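PDB 3PDU: 3-hydroxyisobutyrate dehydrogenase family protein from Geobacter sulfurreducens, which reduces succinic semialdehyde to gamma-hydroxybutyrate, probably with the NADP(H) cofactor it binds, as a member of the beta-hydroxyacid dehydrogenase family. Local coordinates for residues V74-N79 against T103-A108; R89-M94 against G114-A119; G179-A184 against P214-K219; G226-S231 against D277-F282. One frame throughout, in Å; residues are numbered along the deposited sequence.

Contact 1. Residues V74-N79 against T103-A108; sequences VCFGAN and TAIGAA
C75 and F76, in the last turn of helix 68-76, pack against A104, I105 and A108 of helix 99-111, two neighbouring helices of the Rossmann-type nucleotide-binding domain. The CA atoms come nearest at C75 and I105, 6.8 Å apart; except for the carbonyl O of A104, the contact is made by side chains, and no hydrogen bond crosses it. C75 points its side chain at the other helix: with SG anti to the backbone N (chi1 177°), the sulfur comes to 3.8 Å from CG2 of I105 and also lies near its CG1. I105 thus receives C75 on both of its branches, while its CG1 also meets CE2 of F76 at 4.0 Å. Both helices lie on one face of the mixed, mainly parallel sheet; I105 also packs on Y91 and D93 of strand 90-93, and L82, in the loop after helix 68-76, packs on C75, F76 and A108. The F76 ring forms the outer, more solvent-exposed part of the contact. Its CE1 touches CB of A108 at 3.6 Å, and CZ approaches the carbonyl O of A104 at 3.8 Å, the oxygen sitting at the ring edge close to its plane. That oxygen already accepts the helical bond from A108 N. One ring face is covered from within its own helix, since SG of C75 stands 3.8 Å above the ring plane, over the centre. The sulfur is therefore shared between the F76 ring and the I105 branches, and G77 takes the chain out of the helix. V74, the residue before C75, touches the bound NADP.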
# COMPACT_ATOMS: atom_id res chain seq x y z
N VAL A 74 33.87 -3.94 6.65
CA VAL A 74 34.73 -4.30 7.78
C VAL A 74 35.33 -5.71 7.61
O VAL A 74 36.45 -5.98 8.02
CB VAL A 74 33.98 -4.12 9.14
CG1 VAL A 74 34.69 -4.85 10.27
CG2 VAL A 74 33.86 -2.63 9.47
N CYS A 75 34.58 -6.60 6.98
CA CYS A 75 35.07 -7.96 6.75
C CYS A 75 36.07 -7.99 5.60
O CYS A 75 37.21 -8.44 5.77
CB CYS A 75 33.91 -8.90 6.44
SG CYS A 75 34.42 -10.61 6.07
N PHE A 76 35.65 -7.50 4.44
CA PHE A 76 36.40 -7.69 3.20
C PHE A 76 37.34 -6.54 2.84
O PHE A 76 38.16 -6.69 1.94
CB PHE A 76 35.44 -7.92 2.03
CG PHE A 76 34.62 -9.17 2.15
CD1 PHE A 76 35.16 -10.40 1.81
CD2 PHE A 76 33.30 -9.11 2.58
CE1 PHE A 76 34.41 -11.56 1.91
CE2 PHE A 76 32.54 -10.27 2.69
CZ PHE A 76 33.09 -11.50 2.36
N GLY A 77 37.21 -5.40 3.52
CA GLY A 77 37.99 -4.23 3.13
C GLY A 77 39.45 -4.28 3.55
O GLY A 77 39.90 -5.22 4.19
N ALA A 78 40.21 -3.25 3.18
CA ALA A 78 41.61 -3.16 3.57
C ALA A 78 41.74 -3.13 5.09
O ALA A 78 41.01 -2.42 5.78
CB ALA A 78 42.26 -1.93 2.95
N ASN A 79 42.69 -3.91 5.62
CA ASN A 79 42.89 -3.99 7.07
C ASN A 79 41.65 -4.50 7.78
O ASN A 79 41.42 -4.21 8.96
CB ASN A 79 43.33 -2.63 7.62
CG ASN A 79 44.48 -2.02 6.85
OD1 ASN A 79 45.53 -2.65 6.68
ND2 ASN A 79 44.29 -0.80 6.37
N THR A 103 26.03 -15.15 5.41
CA THR A 103 26.57 -16.38 4.82
C THR A 103 27.91 -16.13 4.15
O THR A 103 28.85 -16.90 4.33
CB THR A 103 25.60 -17.01 3.80
OG1 THR A 103 24.43 -17.48 4.48
CG2 THR A 103 26.26 -18.19 3.10
N ALA A 104 27.99 -15.04 3.37
CA ALA A 104 29.23 -14.71 2.65
C ALA A 104 30.39 -14.39 3.61
O ALA A 104 31.53 -14.81 3.40
CB ALA A 104 29.01 -13.56 1.68
N ILE A 105 30.08 -13.64 4.66
CA ILE A 105 31.09 -13.31 5.67
C ILE A 105 31.56 -14.58 6.36
O ILE A 105 32.77 -14.81 6.50
CB ILE A 105 30.54 -12.30 6.71
CG1 ILE A 105 30.38 -10.93 6.04
CG2 ILE A 105 31.47 -12.21 7.91
CD1 ILE A 105 29.56 -9.93 6.87
N GLY A 106 30.62 -15.42 6.75
CA GLY A 106 30.96 -16.68 7.41
C GLY A 106 31.81 -17.58 6.54
O GLY A 106 32.82 -18.13 6.99
N ALA A 107 31.43 -17.75 5.27
CA ALA A 107 32.23 -18.58 4.38
C ALA A 107 33.66 -18.05 4.24
O ALA A 107 34.63 -18.82 4.22
CB ALA A 107 31.56 -18.71 3.01
N ALA A 108 33.80 -16.73 4.16
CA ALA A 108 35.12 -16.12 4.03
C ALA A 108 35.98 -16.33 5.28
O ALA A 108 37.15 -16.70 5.19
CB ALA A 108 35.00 -14.65 3.71

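Contact 2. Residues R89-M94 against G114-A119; sequences RGYIDM and GRFLEA
Y91 and F116 sit side by side on neighbouring parallel strands, 90-93 and 115-118, the two strands of a beta-alpha-beta unit whose crossover is helix 99-111. Five backbone bonds zip the strands together, alternating in direction from R115 N to R89 O at one end to A119 N to D93 O at the other; the bond from Y91 N to R115 O is 2.8 Å long. The F116 side chain leaves the sheet on the face that also carries Y91 and D93. Its CB and CG pass the carbonyl O of Y91, and CD1 comes to 3.4 Å from that oxygen. A chi1 of 179° sets CG trans to N, beside the carbonyl carbon, and the ring leans over the neighbouring strand and presents an edge to it: CD1 is 3.9 Å from Y91 CD2, CE1 is 3.8 Å from D93 CB, and CZ lies 4.1 Å from that same CB. CD2 and CE1 also meet G106 and I105 of the crossover helix. Cutting F116 back to an alanine here is likely to open a gap between the sheet and helix 99-111 and take from Y91 CD2 and D93 CB the ring edge they pack on. On the other face I92 packs along L117, and its CG2 touches A119 CB at 3.8 Å. M94, bent at chi3 (83°), curls round A119 O, a buried oxygen lacking any polar partner, and brings CE to 3.3 Å from it.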
# COMPACT_ATOMS: atom_id res chain seq x y z
N ARG A 89 40.41 -18.55 15.69
CA ARG A 89 39.85 -17.39 16.38
C ARG A 89 38.44 -17.10 15.85
O ARG A 89 38.14 -17.36 14.69
CB ARG A 89 40.77 -16.17 16.24
CG ARG A 89 42.13 -16.38 16.92
CD ARG A 89 42.96 -15.12 16.87
NE ARG A 89 43.41 -14.81 15.52
CZ ARG A 89 44.40 -15.44 14.89
NH1 ARG A 89 45.03 -16.45 15.49
NH2 ARG A 89 44.75 -15.08 13.67
N GLY A 90 37.58 -16.57 16.71
CA GLY A 90 36.18 -16.42 16.35
C GLY A 90 35.75 -15.02 15.97
O GLY A 90 36.27 -14.02 16.48
N TYR A 91 34.78 -14.94 15.07
CA TYR A 91 34.18 -13.67 14.70
C TYR A 91 32.67 -13.81 14.86
O TYR A 91 32.07 -14.71 14.28
CB TYR A 91 34.54 -13.32 13.24
CG TYR A 91 34.10 -11.94 12.82
CD1 TYR A 91 34.56 -10.82 13.49
CD2 TYR A 91 33.24 -11.75 11.73
CE1 TYR A 91 34.18 -9.55 13.11
CE2 TYR A 91 32.85 -10.47 11.34
CZ TYR A 91 33.33 -9.38 12.04
OH TYR A 91 32.96 -8.09 11.69
N ILE A 92 32.08 -12.96 15.71
CA ILE A 92 30.65 -13.02 15.97
C ILE A 92 30.04 -11.71 15.50
O ILE A 92 30.22 -10.67 16.13
CB ILE A 92 30.35 -13.21 17.47
CG1 ILE A 92 31.00 -14.50 17.99
CG2 ILE A 92 28.84 -13.21 17.73
CD1 ILE A 92 30.79 -14.75 19.47
N ASP A 93 29.33 -11.76 14.38
CA ASP A 93 28.75 -10.53 13.84
C ASP A 93 27.34 -10.39 14.36
O ASP A 93 26.45 -11.19 14.04
CB ASP A 93 28.80 -10.53 12.31
CG ASP A 93 28.60 -9.13 11.71
OD1 ASP A 93 28.22 -8.20 12.45
OD2 ASP A 93 28.82 -8.96 10.49
N MET A 94 27.13 -9.37 15.19
CA MET A 94 25.83 -9.16 15.82
C MET A 94 25.04 -8.06 15.11
O MET A 94 23.94 -7.69 15.55
CB MET A 94 26.03 -8.84 17.30
CG MET A 94 26.77 -9.98 18.02
SD MET A 94 26.91 -9.79 19.81
CE MET A 94 25.33 -10.40 20.37
N GLY A 114 39.11 -19.19 10.53
CA GLY A 114 38.45 -18.64 11.70
C GLY A 114 37.15 -19.38 11.95
O GLY A 114 36.77 -20.23 11.15
N ARG A 115 36.50 -19.11 13.08
CA ARG A 115 35.14 -19.61 13.29
C ARG A 115 34.17 -18.44 13.23
O ARG A 115 34.50 -17.34 13.68
CB ARG A 115 35.02 -20.33 14.64
CG ARG A 115 35.90 -21.58 14.75
CD ARG A 115 35.81 -22.19 16.15
NE ARG A 115 36.39 -21.32 17.16
CZ ARG A 115 36.09 -21.38 18.46
NH1 ARG A 115 35.20 -22.26 18.90
NH2 ARG A 115 36.67 -20.55 19.32
N PHE A 116 32.98 -18.68 12.67
CA PHE A 116 31.99 -17.63 12.48
C PHE A 116 30.65 -17.97 13.12
O PHE A 116 30.15 -19.10 13.01
CB PHE A 116 31.76 -17.28 11.00
CG PHE A 116 30.71 -16.21 10.80
CD1 PHE A 116 31.01 -14.87 11.05
CD2 PHE A 116 29.42 -16.53 10.39
CE1 PHE A 116 30.05 -13.88 10.89
CE2 PHE A 116 28.46 -15.55 10.21
CZ PHE A 116 28.77 -14.22 10.47
N LEU A 117 30.07 -16.98 13.76
CA LEU A 117 28.72 -17.08 14.30
C LEU A 117 28.02 -15.76 14.03
O LEU A 117 28.61 -14.70 14.24
CB LEU A 117 28.80 -17.29 15.82
CG LEU A 117 27.51 -17.57 16.58
CD1 LEU A 117 27.05 -18.99 16.31
CD2 LEU A 117 27.75 -17.36 18.08
N GLU A 118 26.78 -15.80 13.54
CA GLU A 118 26.00 -14.57 13.46
C GLU A 118 25.18 -14.53 14.73
O GLU A 118 24.76 -15.57 15.24
CB GLU A 118 25.11 -14.54 12.21
CG GLU A 118 23.97 -15.57 12.21
CD GLU A 118 23.05 -15.44 11.00
OE1 GLU A 118 23.25 -14.51 10.19
OE2 GLU A 118 22.12 -16.27 10.86
N ALA A 119 24.97 -13.35 15.29
CA ALA A 119 24.17 -13.25 16.50
C ALA A 119 23.47 -11.89 16.62
O ALA A 119 23.73 -11.14 17.57
CB ALA A 119 25.02 -13.53 17.73

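Contact 3. Residues G179-A184 against P214-K219; sequences GQMMTA and PMFKGK
M181, M215 and M182 bury more surface than any other residues where helix 166-194 meets helix 214-225 in the all-helical C-terminal domain. The short helical segments 179-184 and 214-219 run 11.0 Å apart at closest approach and cross at -47°, a wide separation bridged by long side chains. M215 reaches from its helix toward the other, a chi1 of 175° turning CG away from its own N and the chain running extended to SD. The terminal methyl CE then ends between the two methionines opposite, 3.7 Å from CB of M182 and 4.1 Å from CB of M181; it also approaches the backbone N of M182. These contacts belong to one of two modelled conformers of M215 and need not persist in the other. M181 reaches in the reverse direction: its side chain crosses that of F216 at about a right angle, and CE touches the ring at CE1, 3.8 Å away. The same CE1 lies 3.8 Å from the carbonyl O of M181. M182, folded at chi2 (69°), sets its sulfur near both the M215 methyl and K219, with SD 4.0 Å from CG of K219, whose ammonium leads away to D277. The subunit boundary is close by: M181 packs on M211 of a neighbouring subunit, and M215 is held to that subunit by backbone hydrogen bonds. No hydrogen bond joins the two helical segments. Their hold is apolar and made largely by thioether chains, whose several rotatable bonds allow adjustment of shape, consistent with the double conformation of M215.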
# COMPACT_ATOMS: atom_id res chain seq x y z
N GLY A 179 8.21 -2.97 12.77
CA GLY A 179 8.04 -1.79 11.93
C GLY A 179 6.58 -1.54 11.62
O GLY A 179 6.11 -0.41 11.66
N GLN A 180 5.85 -2.61 11.30
CA GLN A 180 4.43 -2.48 11.03
C GLN A 180 3.65 -2.10 12.29
O GLN A 180 2.66 -1.36 12.22
CB GLN A 180 3.88 -3.76 10.40
CG GLN A 180 4.48 -4.04 9.01
CD GLN A 180 3.78 -5.20 8.31
OE1 GLN A 180 4.40 -6.22 8.01
NE2 GLN A 180 2.51 -5.04 8.04
N MET A 181 4.07 -2.60 13.45
CA MET A 181 3.43 -2.18 14.71
C MET A 181 3.60 -0.70 14.97
O MET A 181 2.69 -0.04 15.50
CB MET A 181 3.96 -2.97 15.91
CG MET A 181 3.38 -4.38 16.01
SD MET A 181 4.05 -5.25 17.43
CE MET A 181 3.36 -4.34 18.81
N MET A 182 4.77 -0.17 14.62
CA MET A 182 5.03 1.25 14.88
C MET A 182 4.19 2.13 13.95
O MET A 182 3.64 3.15 14.38
CB MET A 182 6.52 1.59 14.72
CG MET A 182 6.86 3.05 15.08
SD MET A 182 6.67 3.36 16.85
CE MET A 182 5.45 4.67 16.80
N THR A 183 4.07 1.74 12.68
CA THR A 183 3.22 2.53 11.78
C THR A 183 1.74 2.38 12.16
O THR A 183 0.97 3.32 12.02
CB THR A 183 3.43 2.21 10.27
OG1 THR A 183 3.20 0.82 10.01
CG2 THR A 183 4.83 2.62 9.81
N ALA A 184 1.36 1.21 12.66
CA ALA A 184 0.00 1.01 13.15
C ALA A 184 -0.31 1.96 14.31
O ALA A 184 -1.31 2.68 14.29
CB ALA A 184 -0.22 -0.44 13.56
N PRO A 214 4.90 -3.35 26.02
CA PRO A 214 5.83 -2.30 26.46
C PRO A 214 6.22 -1.29 25.37
O PRO A 214 6.41 -0.11 25.67
CB PRO A 214 7.06 -3.09 26.92
CG PRO A 214 6.51 -4.42 27.33
CD PRO A 214 5.38 -4.70 26.37
N MET A 215 6.33 -1.73 24.13
CA MET A 215 6.70 -0.81 23.05
C MET A 215 5.64 0.28 22.86
O MET A 215 5.99 1.45 22.70
CB MET A 215 6.94 -1.56 21.73
CG MET A 215 7.21 -0.64 20.53
SD MET A 215 7.30 -1.59 18.99
CE MET A 215 6.58 -0.46 17.80
N PHE A 216 4.37 -0.09 22.89
CA PHE A 216 3.29 0.90 22.80
C PHE A 216 3.35 1.88 23.97
O PHE A 216 3.16 3.08 23.80
CB PHE A 216 1.92 0.24 22.79
CG PHE A 216 1.51 -0.29 21.45
CD1 PHE A 216 2.40 -0.30 20.39
CD2 PHE A 216 0.23 -0.79 21.26
CE1 PHE A 216 2.02 -0.80 19.15
CE2 PHE A 216 -0.16 -1.29 20.03
CZ PHE A 216 0.74 -1.29 18.97
N LYS A 217 3.61 1.36 25.16
CA LYS A 217 3.68 2.23 26.34
C LYS A 217 4.80 3.27 26.21
O LYS A 217 4.59 4.46 26.44
CB LYS A 217 3.84 1.39 27.61
CG LYS A 217 4.22 2.19 28.85
CD LYS A 217 4.04 1.36 30.12
CE LYS A 217 2.56 1.07 30.38
NZ LYS A 217 2.35 0.26 31.61
N GLY A 218 5.99 2.81 25.83
CA GLY A 218 7.14 3.69 25.71
C GLY A 218 7.10 4.62 24.51
O GLY A 218 7.32 5.83 24.63
N LYS A 219 6.83 4.07 23.33
CA LYS A 219 6.78 4.90 22.13
C LYS A 219 5.59 5.86 22.18
O LYS A 219 5.65 6.97 21.65
CB LYS A 219 6.73 4.06 20.85
CG LYS A 219 7.90 3.06 20.69
CD LYS A 219 9.28 3.74 20.86
CE LYS A 219 10.43 2.74 20.58
NZ LYS A 219 11.77 3.39 20.77

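Contact 4. Residues G226-S231 against D277-F282; sequences GEFPTS and DFAAVF. With NAP (NADP nicotinamide-adenine-dinucleotide phosphate), chain I.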
# COMPACT_ATOMS: atom_id res chain seq x y z
N GLY A 226 6.07 14.63 21.40
CA GLY A 226 6.65 15.11 20.16
C GLY A 226 8.17 15.10 20.18
O GLY A 226 8.82 15.75 19.36
N GLU A 227 8.75 14.38 21.13
CA GLU A 227 10.20 14.30 21.25
C GLU A 227 10.66 12.87 21.01
O GLU A 227 10.11 11.94 21.60
CB GLU A 227 10.65 14.75 22.64
CG GLU A 227 10.40 16.22 22.94
CD GLU A 227 11.57 17.11 22.53
OE1 GLU A 227 11.96 17.09 21.35
OE2 GLU A 227 12.10 17.83 23.41
N PHE A 228 11.66 12.68 20.15
CA PHE A 228 12.05 11.33 19.73
C PHE A 228 13.54 11.04 19.96
O PHE A 228 14.28 10.78 19.00
CB PHE A 228 11.67 11.10 18.26
CG PHE A 228 10.21 11.35 17.99
CD1 PHE A 228 9.28 10.33 18.11
CD2 PHE A 228 9.77 12.61 17.65
CE1 PHE A 228 7.94 10.55 17.87
CE2 PHE A 228 8.42 12.85 17.42
CZ PHE A 228 7.51 11.82 17.54
N PRO A 229 13.97 11.07 21.23
CA PRO A 229 15.36 10.74 21.54
C PRO A 229 15.69 9.32 21.06
O PRO A 229 14.88 8.40 21.22
CB PRO A 229 15.41 10.81 23.07
CG PRO A 229 13.99 10.57 23.50
CD PRO A 229 13.13 11.18 22.43
N THR A 230 16.85 9.15 20.45
CA THR A 230 17.11 7.96 19.65
C THR A 230 17.45 6.72 20.47
O THR A 230 18.48 6.68 21.13
CB THR A 230 18.23 8.22 18.64
OG1 THR A 230 17.92 9.40 17.90
CG2 THR A 230 18.36 7.04 17.68
N SER A 231 16.58 5.71 20.42
CA SER A 231 16.95 4.38 20.92
C SER A 231 17.31 3.46 19.76
O SER A 231 18.32 2.78 19.79
CB SER A 231 15.83 3.76 21.76
OG SER A 231 15.73 4.41 23.01
N ASP A 277 14.64 8.62 16.83
CA ASP A 277 14.12 7.28 17.10
C ASP A 277 13.16 6.86 16.00
O ASP A 277 12.47 7.71 15.40
CB ASP A 277 13.39 7.25 18.44
CG ASP A 277 13.10 5.83 18.90
OD1 ASP A 277 14.05 5.15 19.32
OD2 ASP A 277 11.92 5.41 18.84
N PHE A 278 13.06 5.56 15.74
CA PHE A 278 12.14 5.09 14.70
C PHE A 278 10.68 5.46 14.95
O PHE A 278 9.87 5.48 14.02
CB PHE A 278 12.32 3.59 14.37
CG PHE A 278 11.68 2.64 15.36
CD1 PHE A 278 10.62 1.82 14.97
CD2 PHE A 278 12.19 2.50 16.65
CE1 PHE A 278 10.06 0.90 15.85
CE2 PHE A 278 11.63 1.58 17.55
CZ PHE A 278 10.55 0.79 17.14
N ALA A 279 10.33 5.79 16.20
CA ALA A 279 8.97 6.25 16.48
C ALA A 279 8.66 7.54 15.72
O ALA A 279 7.49 7.91 15.52
CB ALA A 279 8.76 6.46 18.00
N ALA A 280 9.71 8.24 15.29
CA ALA A 280 9.54 9.50 14.59
C ALA A 280 8.86 9.37 13.23
O ALA A 280 8.58 10.37 12.57
CB ALA A 280 10.88 10.22 14.46
N VAL A 281 8.59 8.14 12.79
CA VAL A 281 7.78 7.97 11.59
C VAL A 281 6.43 8.66 11.79
O VAL A 281 5.78 9.08 10.85
CB VAL A 281 7.57 6.47 11.22
CG1 VAL A 281 6.72 5.77 12.28
CG2 VAL A 281 6.94 6.34 9.84
N PHE A 282 6.02 8.80 13.05
CA PHE A 282 4.80 9.52 13.38
C PHE A 282 4.78 10.92 12.76
O PHE A 282 3.72 11.45 12.41
CB PHE A 282 4.67 9.61 14.89
CG PHE A 282 3.46 10.35 15.36
CD1 PHE A 282 2.19 9.83 15.16
CD2 PHE A 282 3.59 11.54 16.07
CE1 PHE A 282 1.07 10.51 15.63
CE2 PHE A 282 2.47 12.21 16.54
CZ PHE A 282 1.22 11.70 16.32
PA NAP I . 24.64 3.23 15.01
O1A NAP I . 24.21 3.98 13.82
O2A NAP I . 24.63 4.03 16.25
O5B NAP I . 26.07 2.56 14.80
C5B NAP I . 26.50 1.98 13.59
C4B NAP I . 27.95 1.53 13.79
O4B NAP I . 28.45 1.02 12.56
C3B NAP I . 28.89 2.67 14.20
O3B NAP I . 29.92 2.11 15.00
C2B NAP I . 29.50 3.09 12.87
O2B NAP I . 30.79 3.65 12.93
C1B NAP I . 29.59 1.75 12.19
N9A NAP I . 29.68 1.85 10.73
C8A NAP I . 28.73 2.28 9.84
N7A NAP I . 29.26 2.18 8.60
C5A NAP I . 30.52 1.69 8.69
C6A NAP I . 31.48 1.39 7.73
N6A NAP I . 31.23 1.58 6.43
N1A NAP I . 32.69 0.90 8.16
C2A NAP I . 32.95 0.69 9.50
N3A NAP I . 31.98 0.99 10.44
C4A NAP I . 30.79 1.48 10.03
O3 NAP I . 23.67 1.96 15.07
PN NAP I . 23.21 0.97 16.24
O1N NAP I . 21.87 1.40 16.69
O2N NAP I . 24.35 0.78 17.18
O5D NAP I . 23.02 -0.34 15.33
C5D NAP I . 24.06 -1.26 15.08
C4D NAP I . 23.38 -2.51 14.53
O4D NAP I . 22.52 -3.05 15.51
C3D NAP I . 22.49 -2.18 13.34
O3D NAP I . 22.51 -3.29 12.46
C2D NAP I . 21.10 -2.06 13.93
O2D NAP I . 20.07 -2.33 12.99
C1D NAP I . 21.21 -3.14 15.00
N1N NAP I . 20.29 -3.03 16.13
C2N NAP I . 20.00 -1.82 16.69
C3N NAP I . 19.14 -1.75 17.79
C7N NAP I . 18.82 -0.43 18.46
O7N NAP I . 17.70 -0.36 19.27
N7N NAP I . 19.57 0.66 18.26
C4N NAP I . 18.59 -2.92 18.30
C5N NAP I . 18.91 -4.16 17.74
C6N NAP I . 19.77 -4.20 16.65
P2B NAP I . 30.97 5.25 13.03
O1X NAP I . 32.32 5.51 12.42
O2X NAP I . 29.85 5.93 12.28
O3X NAP I . 30.93 5.66 14.47
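Loop residues 226-231 and segment 277-282 approach most closely at T230 and D277, with CA atoms 4.0 Å apart, and a nearly straight bond from D277 N to F228 O (3.1 Å, 174°) joins the two segments. D277 heads an Asx turn leading into the 3-10 segment 278-281: its OD2 accepts from A279 N at 3.1 Å, met from above the carboxylate plane, and also pairs with K219. OD1 takes S231 N at 2.8 Å on its anti side and F232 N besides, so at least four groups grip the carboxylate. A leucine in place of this aspartate would probably leave these backbone amides and the K219 charge without their acceptor, and the loop at S231 freer to shift. F228 supplies the apolar half. A280 CA makes a CH-pi contact over one ring face, 3.9 Å from the centroid, A280 CB touches CG at 3.8 Å, and A279 CB meets CD1. F228 CZ and F282 CD2 meet edge against edge at 4.2 Å, their side chains crossing at about a right angle. The loop held this way lines the cofactor pocket: the nicotinamide amide N7N of NADP donates to S231 O at 2.9 Å, with an N-H...O angle of 159°.

Contacts 1 and 2 share the nucleotide-binding domain and touch, helix 99-111 packing through I105 and G106 on F116 and D93 of the sheet. Contact 2 is buried and depends on regular backbone bonds, whereas contact 1 is partly open at F76 and made almost wholly by side chains. Contacts 3 and 4 lie on the other side of the chain's centre, in the helical domain, and are joined by the K219 to D277 salt bridge and by M182 packing on F278 and A279. Both are buried, but contact 3 is apolar, beside a subunit boundary, while contact 4 combines a carboxylate network with an aromatic patch and reaches NADP directly. The centres of contacts 2 and 4 are about 32 Å apart.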